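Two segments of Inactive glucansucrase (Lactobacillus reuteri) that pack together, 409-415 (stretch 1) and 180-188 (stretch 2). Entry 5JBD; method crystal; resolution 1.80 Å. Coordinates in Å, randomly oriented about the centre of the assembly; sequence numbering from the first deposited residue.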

# COMPACT_ATOMS: atom_id res chain seq x y z
N ASN A 409 -9.89 2.91 -24.41
CA ASN A 409 -9.11 3.88 -25.19
C ASN A 409 -8.55 5.03 -24.36
O ASN A 409 -8.31 6.10 -24.91
CB ASN A 409 -9.92 4.47 -26.35
CG ASN A 409 -10.47 3.44 -27.30
OD1 ASN A 409 -11.40 3.72 -28.05
ND2 ASN A 409 -9.90 2.23 -27.29
N ILE A 410 -8.41 4.83 -23.04
CA ILE A 410 -7.67 5.74 -22.20
C ILE A 410 -6.56 4.83 -21.60
O ILE A 410 -6.84 4.04 -20.68
CB ILE A 410 -8.61 6.48 -21.19
CG1 ILE A 410 -9.88 7.01 -21.91
CG2 ILE A 410 -7.90 7.64 -20.46
CD1 ILE A 410 -10.94 7.65 -21.02
N PRO A 411 -5.34 4.85 -22.20
CA PRO A 411 -4.20 4.01 -21.76
C PRO A 411 -3.57 4.47 -20.44
O PRO A 411 -3.01 3.66 -19.68
CB PRO A 411 -3.20 4.14 -22.92
CG PRO A 411 -3.50 5.46 -23.52
CD PRO A 411 -4.99 5.60 -23.43
N ASP A 412 -3.64 5.77 -20.18
CA ASP A 412 -3.16 6.36 -18.91
C ASP A 412 -4.29 6.56 -17.87
O ASP A 412 -4.15 7.33 -16.91
CB ASP A 412 -2.32 7.65 -19.20
CG ASP A 412 -3.04 8.62 -20.13
OD1 ASP A 412 -4.04 8.23 -20.77
OD2 ASP A 412 -2.59 9.78 -20.24
N ILE A 413 -5.40 5.85 -18.06
CA ILE A 413 -6.52 5.85 -17.11
C ILE A 413 -6.17 5.49 -15.65
O ILE A 413 -6.85 5.94 -14.74
CB ILE A 413 -7.68 4.96 -17.62
CG1 ILE A 413 -8.95 5.22 -16.81
CG2 ILE A 413 -7.28 3.48 -17.60
CD1 ILE A 413 -10.17 4.49 -17.30
N MET A 414 -5.16 4.64 -15.45
CA MET A 414 -4.69 4.30 -14.09
C MET A 414 -3.53 5.18 -13.63
O MET A 414 -3.08 5.04 -12.49
CB MET A 414 -4.30 2.81 -14.00
CG MET A 414 -5.49 1.86 -14.03
SD MET A 414 -6.51 1.91 -12.54
CE MET A 414 -8.05 2.60 -13.16
N GLY A 415 -3.05 6.07 -14.50
CA GLY A 415 -2.06 7.09 -14.15
C GLY A 415 -2.70 8.47 -14.12
O GLY A 415 -3.75 8.67 -13.49
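Stretch 2, residues 180-188: NYRPDKSGT

Stretch 2 lies on stretch 1 as one irregular loop against another, with neither segment forming a regular helix or strand. The two run in the same general sense: CA of Pro411 is nearest CA of Pro183, at 6.1 Å, and CA of Met414 is nearest CA of Gly187, at 5.1 Å, so the register advances along both chains together. The contact joins parts of one chain at least 227 residues apart and buries 308 Å², both sides summed.

Each segment is shaped by a type I beta turn. In stretch 1 the turn spans Asp412 to Gly415 and is closed by Gly415 N donating to Asp412 O at 2.9 Å; in stretch 2 it spans Asp184 to Gly187, closed by Gly187 N to Asp184 O at 3.1 Å. Side chains reinforce the second turn. Asp184 OD1 accepts from Ser186 N at 2.9 Å, with a nearly straight N-H...O angle of 165°, and from Ser186 OG at 3.0 Å. Thr188 N then donates to Ser186 OG at 3.3 Å, a weak bond despite its angle of 168°. Gly187 has phi/psi of 90/-3, where a CB would be jammed against the preceding carbonyl oxygen; this alone calls for glycine.

Apolar packing centres on Pro183, whose CA-to-CB bond points toward stretch 1. Its CG lies 3.8 Å from Ile413 CG2, while its CB lies 4.2 Å from Met414 CG. Met414 loses 82 Å² to stretch 2, the largest share of any residue here. Its CA-to-CB bond points toward stretch 2, but with chi1 and chi2 both m (-72° and -70°) the end of the side chain leads away. Before Pro183 along stretch 2, Tyr181 CD2 lies 4.5 Å from Pro411 CB, a looser contact.

Carbonyl oxygens supply the other close approaches. Pro411 O sits 3.5 Å from Tyr181 CD2, near the ring plane, and therefore meets the edge of the aromatic ring. The same Pro411 O and the preceding Ile410 O each lie 4.0 Å from Pro183 CG, and Met414 CG comes within 3.6 Å of Asp184 O.

No hydrogen bond crosses between the stretches. The shortest polar approach, Met414 O to Gly187 O at 3.2 Å, brings together two acceptors with no proton to share, so proximity there is not evidence of bonding. The segments thus meet through van der Waals contact, while the hydrogen bonds described above lie within each stretch, most of them inside its turn.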

# COMPACT_ATOMS: atom_id res chain seq x y z
N ASN A 180 -0.79 -0.14 -27.91
CA ASN A 180 -1.83 -1.05 -27.43
C ASN A 180 -1.66 -1.46 -25.96
O ASN A 180 -2.05 -2.56 -25.57
CB ASN A 180 -1.92 -2.30 -28.33
CG ASN A 180 -2.01 -1.96 -29.81
OD1 ASN A 180 -1.36 -2.61 -30.63
ND2 ASN A 180 -2.81 -0.96 -30.15
N TYR A 181 -1.11 -0.56 -25.15
CA TYR A 181 -0.91 -0.80 -23.72
C TYR A 181 -2.25 -1.10 -23.05
O TYR A 181 -3.25 -0.46 -23.34
CB TYR A 181 -0.24 0.40 -23.05
CG TYR A 181 -0.10 0.29 -21.53
CD1 TYR A 181 0.93 -0.46 -20.95
CD2 TYR A 181 -1.00 0.94 -20.68
CE1 TYR A 181 1.05 -0.55 -19.56
CE2 TYR A 181 -0.89 0.86 -19.30
CZ TYR A 181 0.13 0.11 -18.74
OH TYR A 181 0.23 0.03 -17.35
N ARG A 182 -2.22 -2.10 -22.18
CA ARG A 182 -3.38 -2.55 -21.41
C ARG A 182 -3.14 -2.11 -19.97
O ARG A 182 -2.16 -2.53 -19.36
CB ARG A 182 -3.51 -4.08 -21.48
CG ARG A 182 -3.48 -4.64 -22.90
CD ARG A 182 -3.46 -6.17 -22.88
NE ARG A 182 -4.69 -6.77 -22.34
CZ ARG A 182 -5.83 -6.91 -23.03
NH1 ARG A 182 -5.92 -6.51 -24.31
NH2 ARG A 182 -6.89 -7.46 -22.45
N PRO A 183 -4.02 -1.26 -19.43
CA PRO A 183 -3.87 -0.82 -18.03
C PRO A 183 -3.94 -1.95 -16.99
O PRO A 183 -4.70 -2.90 -17.16
CB PRO A 183 -5.05 0.13 -17.83
CG PRO A 183 -5.48 0.54 -19.20
CD PRO A 183 -5.13 -0.57 -20.12
N ASP A 184 -3.14 -1.84 -15.94
CA ASP A 184 -3.14 -2.84 -14.88
C ASP A 184 -4.13 -2.43 -13.79
O ASP A 184 -4.07 -1.32 -13.28
CB ASP A 184 -1.73 -3.00 -14.28
CG ASP A 184 -1.60 -4.26 -13.43
OD1 ASP A 184 -2.25 -4.34 -12.37
OD2 ASP A 184 -0.83 -5.15 -13.81
N LYS A 185 -5.01 -3.35 -13.42
CA LYS A 185 -6.01 -3.12 -12.37
C LYS A 185 -5.46 -2.78 -10.97
O LYS A 185 -6.23 -2.34 -10.10
CB LYS A 185 -6.92 -4.35 -12.26
CG LYS A 185 -6.24 -5.61 -11.73
CD LYS A 185 -7.25 -6.76 -11.69
CE LYS A 185 -6.73 -8.06 -11.09
NZ LYS A 185 -7.37 -9.30 -11.65
N SER A 186 -4.18 -3.04 -10.71
CA SER A 186 -3.54 -2.66 -9.45
C SER A 186 -3.55 -1.14 -9.23
O SER A 186 -3.50 -0.67 -8.08
CB SER A 186 -2.10 -3.16 -9.39
OG SER A 186 -1.26 -2.45 -10.29
N GLY A 187 -3.60 -0.38 -10.32
CA GLY A 187 -3.61 1.08 -10.26
C GLY A 187 -2.23 1.70 -10.30
O GLY A 187 -2.12 2.92 -10.32
N THR A 188 -1.17 0.87 -10.32
CA THR A 188 0.22 1.36 -10.44
C THR A 188 0.93 0.59 -11.55
O THR A 188 0.47 -0.48 -11.96
CB THR A 188 0.98 1.22 -9.11
OG1 THR A 188 1.14 -0.16 -8.76
CG2 THR A 188 0.22 1.92 -7.98